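Local structure of gamma-glutamyl-gamma-aminobutyrate hydrolase PuuD (6VTV) at residues B[76-81]-B[121-126]; B[163-166]-B[170-173]; B[192-197]-B[207-212]; B[219-224]-B[238-243]. The protein hydrolyses the gamma-glutamyl linkage of gamma-glutamyl-gamma-aminobutyrate, releasing glutamate and 4-aminobutanoate in the last step of this route of putrescine breakdown. All blocks are in the same frame, centred on the assembly; numbering follows the deposited sequence.

Interaction 1. Residues B[76-81]-B[121-126]; sequences SNVQPH and LQELVV
Val78 lays its two methyl groups over one flank of helix 119-127, where they overlap Glu123 and Val126. Its CG2 rests on the methylene chain of Glu123, 4.1 Å from Glu123 CG, and its CG1 faces Val126 CG1 at 4.4 Å. The split follows from chi1 of -179°, which sets CG1 anti to the backbone N and CG2 anti to the carbonyl carbon, one branch for each neighbour on the helix. A beta-branched valine suits the place, since a short forked side chain can touch two residues three positions apart on the helix. Glu123 offers only its aliphatic part here; beyond CG the chain runs extended to a carboxylate whose OE2 makes salt bridges with Arg119 and Arg96 and a hydrogen bond with Ser100, which should favour the charged form. A polar bridge runs beside the apolar patch: a water accepts from Val78 N at 2.8 Å and donates to Gln122 OE1 at 2.5 Å, joining loop backbone to helix side chain. Glutamine suits the place because its amide has an acceptor for the water and a donor, NE2, that makes a weak hydrogen bond to Gln224 OE1. The contact is buried. It ties the loop between strand 68-71 and helix 94-109 to the helix that follows Cys118, the predicted nucleophile, with helix 94-109 packing on Glu123 and strand 132-133 on Gln122 and Val126.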
loop_
_atom_site.group_PDB
_atom_site.type_symbol
_atom_site.label_atom_id
_atom_site.label_comp_id
_atom_site.label_asym_id
_atom_site.label_seq_id
_atom_site.Cartn_x
_atom_site.Cartn_y
_atom_site.Cartn_z
ATOM N N SER B 76 -4.757 16.062 -3.030
ATOM C CA SER B 76 -3.814 16.960 -2.382
ATOM C C SER B 76 -2.959 17.695 -3.408
ATOM O O SER B 76 -2.746 17.223 -4.530
ATOM C CB SER B 76 -2.915 16.181 -1.423
ATOM O OG SER B 76 -1.911 15.475 -2.130
ATOM N N ASN B 77 -2.481 18.874 -3.009
ATOM C CA ASN B 77 -1.589 19.698 -3.809
ATOM C C ASN B 77 -0.216 19.753 -3.159
ATOM O O ASN B 77 -0.084 19.629 -1.938
ATOM C CB ASN B 77 -2.136 21.122 -3.978
ATOM C CG ASN B 77 -3.579 21.139 -4.437
ATOM O OD1 ASN B 77 -3.899 20.642 -5.515
ATOM N ND2 ASN B 77 -4.454 21.736 -3.635
ATOM N N VAL B 78 0.810 19.935 -3.993
ATOM C CA VAL B 78 2.171 20.066 -3.491
ATOM C C VAL B 78 2.288 21.335 -2.656
ATOM O O VAL B 78 1.694 22.372 -2.979
ATOM C CB VAL B 78 3.162 20.073 -4.667
ATOM C CG1 VAL B 78 4.597 20.197 -4.172
ATOM C CG2 VAL B 78 2.987 18.818 -5.514
ATOM N N GLN B 79 3.046 21.252 -1.566
ATOM C CA GLN B 79 3.279 22.422 -0.732
ATOM C C GLN B 79 3.981 23.506 -1.544
ATOM O O GLN B 79 5.005 23.227 -2.185
ATOM C CB GLN B 79 4.118 22.057 0.492
ATOM C CG GLN B 79 3.418 21.140 1.479
ATOM C CD GLN B 79 4.379 20.516 2.470
ATOM O OE1 GLN B 79 4.377 20.856 3.654
ATOM N NE2 GLN B 79 5.211 19.598 1.991
ATOM N N PRO B 80 3.471 24.739 -1.550
ATOM C CA PRO B 80 4.064 25.778 -2.409
ATOM C C PRO B 80 5.511 26.107 -2.078
ATOM O O PRO B 80 6.225 26.613 -2.953
ATOM C CB PRO B 80 3.147 26.989 -2.177
ATOM C CG PRO B 80 1.853 26.398 -1.702
ATOM C CD PRO B 80 2.242 25.204 -0.884
ATOM N N HIS B 81 5.972 25.840 -0.853
ATOM C CA HIS B 81 7.358 26.141 -0.512
ATOM C C HIS B 81 8.346 25.203 -1.190
ATOM O O HIS B 81 9.545 25.502 -1.205
ATOM C CB HIS B 81 7.557 26.099 1.008
ATOM C CG HIS B 81 7.701 24.716 1.565
ATOM N ND1 HIS B 81 6.623 23.964 1.977
ATOM C CD2 HIS B 81 8.799 23.956 1.791
ATOM C CE1 HIS B 81 7.048 22.797 2.425
ATOM N NE2 HIS B 81 8.365 22.767 2.324
ATOM N N LEU B 121 2.516 14.406 -12.153
ATOM C CA LEU B 121 3.099 15.349 -13.105
ATOM C C LEU B 121 3.549 16.618 -12.396
ATOM O O LEU B 121 4.653 17.121 -12.635
ATOM C CB LEU B 121 2.096 15.675 -14.214
ATOM C CG LEU B 121 2.445 16.842 -15.149
ATOM C CD1 LEU B 121 2.030 16.532 -16.577
ATOM C CD2 LEU B 121 1.801 18.153 -14.697
ATOM N N GLN B 122 2.698 17.152 -11.518
ATOM C CA GLN B 122 3.069 18.334 -10.750
ATOM C C GLN B 122 4.244 18.047 -9.825
ATOM O O GLN B 122 5.081 18.926 -9.593
ATOM C CB GLN B 122 1.860 18.838 -9.959
ATOM C CG GLN B 122 0.666 19.193 -10.842
ATOM C CD GLN B 122 -0.618 19.371 -10.055
ATOM O OE1 GLN B 122 -0.668 19.095 -8.857
ATOM N NE2 GLN B 122 -1.666 19.832 -10.728
ATOM N N GLU B 123 4.329 16.824 -9.296
ATOM C CA GLU B 123 5.510 16.434 -8.534
ATOM C C GLU B 123 6.748 16.398 -9.421
ATOM O O GLU B 123 7.832 16.819 -9.000
ATOM C CB GLU B 123 5.280 15.076 -7.869
ATOM C CG GLU B 123 4.343 15.129 -6.675
ATOM C CD GLU B 123 3.881 13.755 -6.231
ATOM O OE1 GLU B 123 4.013 12.795 -7.017
ATOM O OE2 GLU B 123 3.385 13.634 -5.091
ATOM N N LEU B 124 6.604 15.904 -10.654
ATOM C CA LEU B 124 7.727 15.878 -11.587
ATOM C C LEU B 124 8.208 17.288 -11.907
ATOM O O LEU B 124 9.415 17.555 -11.934
ATOM C CB LEU B 124 7.324 15.153 -12.872
ATOM C CG LEU B 124 8.018 13.834 -13.218
ATOM C CD1 LEU B 124 7.848 13.527 -14.701
ATOM C CD2 LEU B 124 9.491 13.881 -12.844
ATOM N N VAL B 125 7.269 18.201 -12.161
ATOM C CA VAL B 125 7.632 19.569 -12.518
ATOM C C VAL B 125 8.358 20.246 -11.363
ATOM O O VAL B 125 9.379 20.917 -11.560
ATOM C CB VAL B 125 6.377 20.356 -12.941
ATOM C CG1 VAL B 125 6.687 21.839 -13.066
ATOM C CG2 VAL B 125 5.828 19.806 -14.251
ATOM N N VAL B 126 7.858 20.067 -10.140
ATOM C CA VAL B 126 8.473 20.723 -8.991
ATOM C C VAL B 126 9.814 20.079 -8.657
ATOM O O VAL B 126 10.773 20.770 -8.292
ATOM C CB VAL B 126 7.510 20.702 -7.789
ATOM C CG1 VAL B 126 8.208 21.195 -6.530
ATOM C CG2 VAL B 126 6.286 21.552 -8.084
HETATM O O HOH W 1 -0.013 20.166 -6.669
#

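Interaction 2. Residues B[163-166]-B[170-173]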
loop_
_atom_site.group_PDB
_atom_site.type_symbol
_atom_site.label_atom_id
_atom_site.label_comp_id
_atom_site.label_asym_id
_atom_site.label_seq_id
_atom_site.Cartn_x
_atom_site.Cartn_y
_atom_site.Cartn_z
ATOM N N VAL B 163 -6.036 17.627 -26.013
ATOM C CA VAL B 163 -4.626 17.969 -25.876
ATOM C C VAL B 163 -3.950 17.697 -27.211
ATOM O O VAL B 163 -4.340 16.792 -27.955
ATOM C CB VAL B 163 -3.924 17.186 -24.741
ATOM C CG1 VAL B 163 -4.454 17.611 -23.379
ATOM C CG2 VAL B 163 -4.099 15.694 -24.936
ATOM N N GLN B 164 -2.934 18.497 -27.520
ATOM C CA GLN B 164 -2.173 18.361 -28.753
ATOM C C GLN B 164 -0.750 17.933 -28.422
ATOM O O GLN B 164 -0.065 18.597 -27.639
ATOM C CB GLN B 164 -2.165 19.669 -29.543
ATOM C CG GLN B 164 -1.408 19.589 -30.856
ATOM C CD GLN B 164 -1.926 20.573 -31.883
ATOM O OE1 GLN B 164 -1.286 21.585 -32.166
ATOM N NE2 GLN B 164 -3.091 20.280 -32.450
ATOM N N VAL B 165 -0.312 16.829 -29.026
ATOM C CA VAL B 165 1.005 16.279 -28.735
ATOM C C VAL B 165 2.078 17.158 -29.363
ATOM O O VAL B 165 1.976 17.554 -30.532
ATOM C CB VAL B 165 1.107 14.833 -29.244
ATOM C CG1 VAL B 165 2.533 14.315 -29.106
ATOM C CG2 VAL B 165 0.135 13.938 -28.494
ATOM N N GLU B 166 3.112 17.472 -28.586
ATOM C CA GLU B 166 4.292 18.140 -29.121
ATOM C C GLU B 166 5.222 17.090 -29.716
ATOM O O GLU B 166 5.631 16.152 -29.023
ATOM C CB GLU B 166 4.999 18.943 -28.032
ATOM C CG GLU B 166 6.160 19.782 -28.542
ATOM C CD GLU B 166 6.608 20.833 -27.545
ATOM O OE1 GLU B 166 5.757 21.629 -27.097
ATOM O OE2 GLU B 166 7.812 20.864 -27.211
ATOM N N LEU B 170 8.255 11.449 -26.098
ATOM C CA LEU B 170 7.777 10.099 -25.813
ATOM C C LEU B 170 6.395 9.859 -26.404
ATOM O O LEU B 170 6.135 8.791 -26.972
ATOM C CB LEU B 170 7.755 9.856 -24.303
ATOM C CG LEU B 170 9.082 9.526 -23.621
ATOM C CD1 LEU B 170 8.868 9.324 -22.129
ATOM C CD2 LEU B 170 9.714 8.295 -24.247
ATOM N N LEU B 171 5.491 10.834 -26.271
ATOM C CA LEU B 171 4.124 10.646 -26.747
ATOM C C LEU B 171 4.085 10.437 -28.255
ATOM O O LEU B 171 3.266 9.660 -28.760
ATOM C CB LEU B 171 3.259 11.841 -26.349
ATOM C CG LEU B 171 2.942 11.985 -24.860
ATOM C CD1 LEU B 171 1.932 13.100 -24.639
ATOM C CD2 LEU B 171 2.431 10.672 -24.291
ATOM N N SER B 172 4.962 11.122 -28.991
ATOM C CA SER B 172 5.006 10.943 -30.439
ATOM C C SER B 172 5.455 9.534 -30.805
ATOM O O SER B 172 4.940 8.939 -31.758
ATOM C CB SER B 172 5.930 11.982 -31.069
ATOM O OG SER B 172 5.310 13.253 -31.104
ATOM N N ALA B 173 6.414 8.985 -30.059
ATOM C CA ALA B 173 6.863 7.623 -30.326
ATOM C C ALA B 173 5.795 6.607 -29.941
ATOM O O ALA B 173 5.629 5.585 -30.618
ATOM C CB ALA B 173 8.168 7.344 -29.582
HETATM O O HOH W 2 5.921 13.631 -28.003
#
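Val165 meets Leu171 and Ser172 in a tight strand-to-helix connection of the glutamine amidotransferase-like fold: strand 161-165 ends, the chain turns, and the short helix 170-174 packs back against the strand's end. From Val165 CA the bond to CB points at the helix. Beyond CB the side chain forks, and CG1, set anti to the backbone N by a chi1 of 173°, does the touching. This methyl lies 3.8 Å from Leu171 CB and 3.6 Å from Ser172 OG, so it sits against the base of the Leu171 side chain and the hydroxyl of Ser172. The Val165 side chain also packs on Phe181 of strand 180-183. Valine suits a strand end that must present a compact apolar knob, while Leu171, buried, turns its longer chain toward the sheet, where it touches Ala202 and Ala211. Ser172 is small enough to admit the valine methyl, and its position at the partly exposed margin tolerates a hydroxyl. The N-terminal turn of the helix is held from elsewhere too, for Glu201 accepts from Leu170 N through OE2 and from Leu171 N through OE1, a carboxylate that probably also favours the positive end of the helix dipole. Water completes the join: one molecule accepts from Ser172 N at 2.9 Å and lies 2.7 Å from Glu166 O, to which it probably donates.

Interaction 3. Residues B[192-197]-B[207-212]. With MN (manganese (II) ion), chain D.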
loop_
_atom_site.group_PDB
_atom_site.type_symbol
_atom_site.label_atom_id
_atom_site.label_comp_id
_atom_site.label_asym_id
_atom_site.label_seq_id
_atom_site.Cartn_x
_atom_site.Cartn_y
_atom_site.Cartn_z
ATOM N N LYS B 192 3.255 25.777 -14.256
ATOM C CA LYS B 192 3.470 27.180 -14.584
ATOM C C LYS B 192 4.779 27.329 -15.347
ATOM O O LYS B 192 4.777 27.583 -16.556
ATOM C CB LYS B 192 3.485 28.040 -13.317
ATOM C CG LYS B 192 3.637 29.530 -13.581
ATOM C CD LYS B 192 3.175 30.354 -12.389
ATOM C CE LYS B 192 3.990 30.035 -11.146
ATOM N NZ LYS B 192 3.480 30.760 -9.948
ATOM N N VAL B 193 5.897 27.169 -14.648
ATOM C CA VAL B 193 7.219 27.147 -15.259
ATOM C C VAL B 193 7.685 25.701 -15.325
ATOM O O VAL B 193 7.611 24.970 -14.329
ATOM C CB VAL B 193 8.215 28.015 -14.471
ATOM C CG1 VAL B 193 9.647 27.630 -14.812
ATOM C CG2 VAL B 193 7.977 29.487 -14.757
ATOM N N VAL B 194 8.150 25.281 -16.497
ATOM C CA VAL B 194 8.700 23.948 -16.700
ATOM C C VAL B 194 10.204 24.081 -16.889
ATOM O O VAL B 194 10.665 24.882 -17.711
ATOM C CB VAL B 194 8.039 23.242 -17.897
ATOM C CG1 VAL B 194 8.830 22.009 -18.288
ATOM C CG2 VAL B 194 6.607 22.865 -17.551
ATOM N N SER B 195 10.963 23.306 -16.119
ATOM C CA SER B 195 12.413 23.392 -16.155
ATOM C C SER B 195 12.944 22.990 -17.531
ATOM O O SER B 195 12.306 22.217 -18.254
ATOM C CB SER B 195 13.020 22.488 -15.084
ATOM O OG SER B 195 14.432 22.582 -15.059
ATOM N N PRO B 196 14.112 23.508 -17.924
ATOM C CA PRO B 196 14.761 23.010 -19.148
ATOM C C PRO B 196 15.163 21.546 -19.068
ATOM O O PRO B 196 15.454 20.948 -20.112
ATOM C CB PRO B 196 15.988 23.921 -19.296
ATOM C CG PRO B 196 16.215 24.488 -17.930
ATOM C CD PRO B 196 14.851 24.633 -17.329
ATOM N N ARG B 197 15.194 20.955 -17.870
ATOM C CA ARG B 197 15.412 19.519 -17.750
ATOM C C ARG B 197 14.260 18.716 -18.336
ATOM O O ARG B 197 14.450 17.551 -18.699
ATOM C CB ARG B 197 15.608 19.130 -16.283
ATOM C CG ARG B 197 16.870 19.681 -15.641
ATOM C CD ARG B 197 16.876 19.417 -14.143
ATOM N NE ARG B 197 16.957 17.991 -13.838
ATOM C CZ ARG B 197 16.759 17.472 -12.630
ATOM N NH1 ARG B 197 16.463 18.261 -11.607
ATOM N NH2 ARG B 197 16.854 16.162 -12.446
ATOM N N GLY B 207 -2.963 26.432 -24.041
ATOM C CA GLY B 207 -1.536 26.539 -23.833
ATOM C C GLY B 207 -1.015 25.887 -22.571
ATOM O O GLY B 207 0.208 25.799 -22.402
ATOM N N LEU B 208 -1.896 25.429 -21.682
ATOM C CA LEU B 208 -1.456 24.801 -20.442
ATOM C C LEU B 208 -0.751 23.482 -20.733
ATOM O O LEU B 208 -1.244 22.657 -21.507
ATOM C CB LEU B 208 -2.645 24.561 -19.512
ATOM C CG LEU B 208 -2.283 23.991 -18.137
ATOM C CD1 LEU B 208 -1.732 25.083 -17.227
ATOM C CD2 LEU B 208 -3.473 23.298 -17.493
ATOM N N VAL B 209 0.405 23.285 -20.103
ATOM C CA VAL B 209 1.150 22.045 -20.274
ATOM C C VAL B 209 0.394 20.917 -19.583
ATOM O O VAL B 209 0.119 20.980 -18.378
ATOM C CB VAL B 209 2.575 22.181 -19.725
ATOM C CG1 VAL B 209 3.275 20.839 -19.750
ATOM C CG2 VAL B 209 3.356 23.209 -20.533
ATOM N N GLU B 210 0.047 19.882 -20.346
ATOM C CA GLU B 210 -0.697 18.743 -19.825
ATOM C C GLU B 210 0.128 17.465 -19.772
ATOM O O GLU B 210 -0.360 16.453 -19.257
ATOM C CB GLU B 210 -1.962 18.509 -20.662
ATOM C CG GLU B 210 -3.086 19.497 -20.385
ATOM C CD GLU B 210 -4.091 18.974 -19.375
ATOM O OE1 GLU B 210 -4.224 17.738 -19.251
ATOM O OE2 GLU B 210 -4.747 19.797 -18.702
ATOM N N ALA B 211 1.358 17.480 -20.282
ATOM C CA ALA B 211 2.216 16.305 -20.253
ATOM C C ALA B 211 3.664 16.743 -20.432
ATOM O O ALA B 211 3.950 17.634 -21.234
ATOM C CB ALA B 211 1.823 15.298 -21.340
ATOM N N VAL B 212 4.567 16.110 -19.680
ATOM C CA VAL B 212 5.994 16.414 -19.724
ATOM C C VAL B 212 6.774 15.105 -19.719
ATOM O O VAL B 212 6.241 14.035 -19.425
ATOM C CB VAL B 212 6.448 17.300 -18.544
ATOM C CG1 VAL B 212 5.858 18.690 -18.656
ATOM C CG2 VAL B 212 6.070 16.655 -17.216
HETATM MN MN MN D . -6.750 19.553 -17.851
HETATM O O HOH W 3 -6.280 17.306 -17.817
#
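Strand 209-214, which carries Glu210 of the manganese site, is covered on one face by the loop 192-197, and the cover is made by Val194. The strand's Val209 and Val212 both direct their side chains to this loop, and Val194 answers with a single methyl: its CG2 lies 4.4 Å from Val209 CG2 and 4.4 Å from Val212 CG1. With chi1 of 167° Val194 sends CG1 anti to the backbone N, and CG2, the other branch, reaches between the two strand valines. These are loose apolar contacts. Valine suits all three places, being readily accommodated in extended backbone and giving a compact branched surface. Residues three apart in an ordinary strand would face opposite ways; here Glu210 and Ala211 both face Ala202 in a classic beta bulge, and the extra residue brings Val209 and Val212 to the same side. Glu210, within the bulge, takes the other direction. Its chain is bent at chi2 (-95°), and OE2 binds the manganese ion at 2.2 Å, whereas OE1 stands 3.4 Å from the metal, so the carboxylate binds through one oxygen. Glu210 OE1 accepts from a water at 2.5 Å, and that water is itself a ligand of the manganese at 2.3 Å. His145, His161, Ser185 and His187 supply the remaining protein ligands. The result is a six-ligand manganese site with a monodentate carboxylate, whose second oxygen is hydrogen-bonded to a water on the same metal.

Interaction 4. Residues B[219-224]-B[238-243]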
loop_
_atom_site.group_PDB
_atom_site.type_symbol
_atom_site.label_atom_id
_atom_site.label_comp_id
_atom_site.label_asym_id
_atom_site.label_seq_id
_atom_site.Cartn_x
_atom_site.Cartn_y
_atom_site.Cartn_z
ATOM N N PHE B 219 12.601 6.878 -19.801
ATOM C CA PHE B 219 11.141 6.969 -19.731
ATOM C C PHE B 219 10.771 7.567 -18.369
ATOM O O PHE B 219 10.619 6.841 -17.388
ATOM C CB PHE B 219 10.488 5.616 -19.934
ATOM C CG PHE B 219 9.001 5.683 -20.148
ATOM C CD1 PHE B 219 8.134 5.794 -19.073
ATOM C CD2 PHE B 219 8.472 5.628 -21.427
ATOM C CE1 PHE B 219 6.768 5.856 -19.269
ATOM C CE2 PHE B 219 7.105 5.688 -21.628
ATOM C CZ PHE B 219 6.254 5.801 -20.547
ATOM N N ALA B 220 10.619 8.888 -18.335
ATOM C CA ALA B 220 10.142 9.602 -17.150
ATOM C C ALA B 220 9.020 10.517 -17.629
ATOM O O ALA B 220 9.253 11.687 -17.936
ATOM C CB ALA B 220 11.266 10.372 -16.468
ATOM N N LEU B 221 7.807 9.975 -17.694
ATOM C CA LEU B 221 6.671 10.641 -18.312
ATOM C C LEU B 221 5.639 11.032 -17.265
ATOM O O LEU B 221 5.345 10.261 -16.345
ATOM C CB LEU B 221 6.023 9.734 -19.363
ATOM C CG LEU B 221 4.696 10.197 -19.967
ATOM C CD1 LEU B 221 4.904 11.416 -20.854
ATOM C CD2 LEU B 221 4.037 9.065 -20.741
ATOM N N GLY B 222 5.093 12.228 -17.409
ATOM C CA GLY B 222 3.981 12.666 -16.582
ATOM C C GLY B 222 2.852 13.191 -17.441
ATOM O O GLY B 222 3.085 13.821 -18.472
ATOM N N VAL B 223 1.623 12.904 -17.018
ATOM C CA VAL B 223 0.431 13.410 -17.683
ATOM C C VAL B 223 -0.459 14.069 -16.641
ATOM O O VAL B 223 -0.508 13.650 -15.480
ATOM C CB VAL B 223 -0.338 12.306 -18.450
ATOM C CG1 VAL B 223 0.567 11.639 -19.475
ATOM C CG2 VAL B 223 -0.911 11.273 -17.491
ATOM N N GLN B 224 -1.155 15.128 -17.060
ATOM C CA GLN B 224 -2.006 15.878 -16.147
ATOM C C GLN B 224 -3.392 15.265 -16.003
ATOM O O GLN B 224 -4.046 15.474 -14.974
ATOM C CB GLN B 224 -2.114 17.333 -16.618
ATOM C CG GLN B 224 -2.923 18.248 -15.709
ATOM C CD GLN B 224 -2.299 18.423 -14.337
ATOM O OE1 GLN B 224 -1.368 19.210 -14.159
ATOM N NE2 GLN B 224 -2.815 17.691 -13.355
ATOM N N ARG B 238 -4.517 2.731 -22.561
ATOM C CA ARG B 238 -3.873 1.425 -22.644
ATOM C C ARG B 238 -2.459 1.541 -23.201
ATOM O O ARG B 238 -1.539 0.872 -22.719
ATOM C CB ARG B 238 -4.719 0.486 -23.506
ATOM C CG ARG B 238 -4.947 -0.888 -22.901
ATOM C CD ARG B 238 -6.238 -1.515 -23.413
ATOM N NE ARG B 238 -6.397 -1.363 -24.858
ATOM C CZ ARG B 238 -7.418 -0.738 -25.437
ATOM N NH1 ARG B 238 -8.380 -0.204 -24.696
ATOM N NH2 ARG B 238 -7.480 -0.649 -26.759
ATOM N N ILE B 239 -2.265 2.394 -24.208
ATOM C CA ILE B 239 -0.948 2.529 -24.821
ATOM C C ILE B 239 0.036 3.172 -23.849
ATOM O O ILE B 239 1.213 2.793 -23.797
ATOM C CB ILE B 239 -1.058 3.319 -26.138
ATOM C CG1 ILE B 239 -1.883 2.528 -27.156
ATOM C CG2 ILE B 239 0.321 3.628 -26.701
ATOM C CD1 ILE B 239 -2.182 3.283 -28.432
ATOM N N LEU B 240 -0.428 4.139 -23.054
ATOM C CA LEU B 240 0.458 4.814 -22.108
ATOM C C LEU B 240 0.975 3.845 -21.054
ATOM O O LEU B 240 2.178 3.803 -20.767
ATOM C CB LEU B 240 -0.271 5.982 -21.447
ATOM C CG LEU B 240 -0.613 7.170 -22.343
ATOM C CD1 LEU B 240 -1.408 8.206 -21.567
ATOM C CD2 LEU B 240 0.653 7.781 -22.917
ATOM N N PHE B 241 0.076 3.059 -20.460
ATOM C CA PHE B 241 0.503 2.073 -19.475
ATOM C C PHE B 241 1.310 0.958 -20.130
ATOM O O PHE B 241 2.253 0.434 -19.527
ATOM C CB PHE B 241 -0.710 1.512 -18.735
ATOM C CG PHE B 241 -1.251 2.436 -17.677
ATOM C CD1 PHE B 241 -0.633 2.548 -16.439
ATOM C CD2 PHE B 241 -2.373 3.204 -17.931
ATOM C CE1 PHE B 241 -1.135 3.405 -15.474
ATOM C CE2 PHE B 241 -2.879 4.061 -16.974
ATOM C CZ PHE B 241 -2.260 4.164 -15.743
ATOM N N GLU B 242 0.960 0.581 -21.361
ATOM C CA GLU B 242 1.752 -0.421 -22.067
ATOM C C GLU B 242 3.171 0.077 -22.308
ATOM O O GLU B 242 4.139 -0.679 -22.144
ATOM C CB GLU B 242 1.068 -0.805 -23.381
ATOM C CG GLU B 242 0.045 -1.941 -23.258
ATOM C CD GLU B 242 -0.854 -2.008 -24.480
ATOM O OE1 GLU B 242 -1.854 -2.764 -24.486
ATOM O OE2 GLU B 242 -0.550 -1.277 -25.443
ATOM N N GLY B 243 3.312 1.356 -22.667
ATOM C CA GLY B 243 4.636 1.908 -22.893
ATOM C C GLY B 243 5.458 2.019 -21.622
ATOM O O GLY B 243 6.679 1.834 -21.644
#
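Leu240 of helix 235-254 packs on Leu221 and Val223 of strand 220-223, a helix against the central sheet of the glutamine amidotransferase-like alpha/beta fold. The apolar contacts centre on Leu240, a buried leucine whose long branched chain can bridge from the helix to alternate residues of the strand. Its CD2 meets Leu221 CD2 at 4.2 Å, and its CD1 stands 4.5 Å from Val223 CG1. Leu221 and Val223 serve here because alternation along a strand puts both on the face turned to the helix, with Gly222 between them. Phe115 of strand 114-117 packs on both Leu221 and Leu240, continuing this hydrophobic layer. Val223 stands about 7 Å, side chain to side chain, from each of Cys118 and Glu228, two predicted active-site residues, so the layer lies near the presumed catalytic centre, with Val223 not touching it.

The second kind of contact is a ring against backbone. Phe219, with CG anti to the backbone N (chi1 -168°), swings its ring up to the helix at Gly243, where with no side chain the ring meets main chain alone. Gly243 O lies over one face of that ring, offset toward its rim, 3.9 Å from Phe219 CE2.

Along the chain the four contacts follow one another in series, each closing before the next opens. Interactions 2, 3 and 4 reach the same mixed sheet: strands 209-214 and 220-223 are antiparallel neighbours, with Glu210 O near Gln224 N and Val212 O near Gly222 N as probable hydrogen bonds. Helices 170-174 and 235-254 meet through Leu171 and Leu240, joining interactions 2 and 4, whose centres are 11 Å apart. The centres of interactions 1 and 4 are 19 Å apart, but Leu121 of the helix in interaction 1 packs on both strands. The predicted nucleophile Cys118, just before that helix, and the manganese ligand Glu210 are thus built into one continuous packed framework.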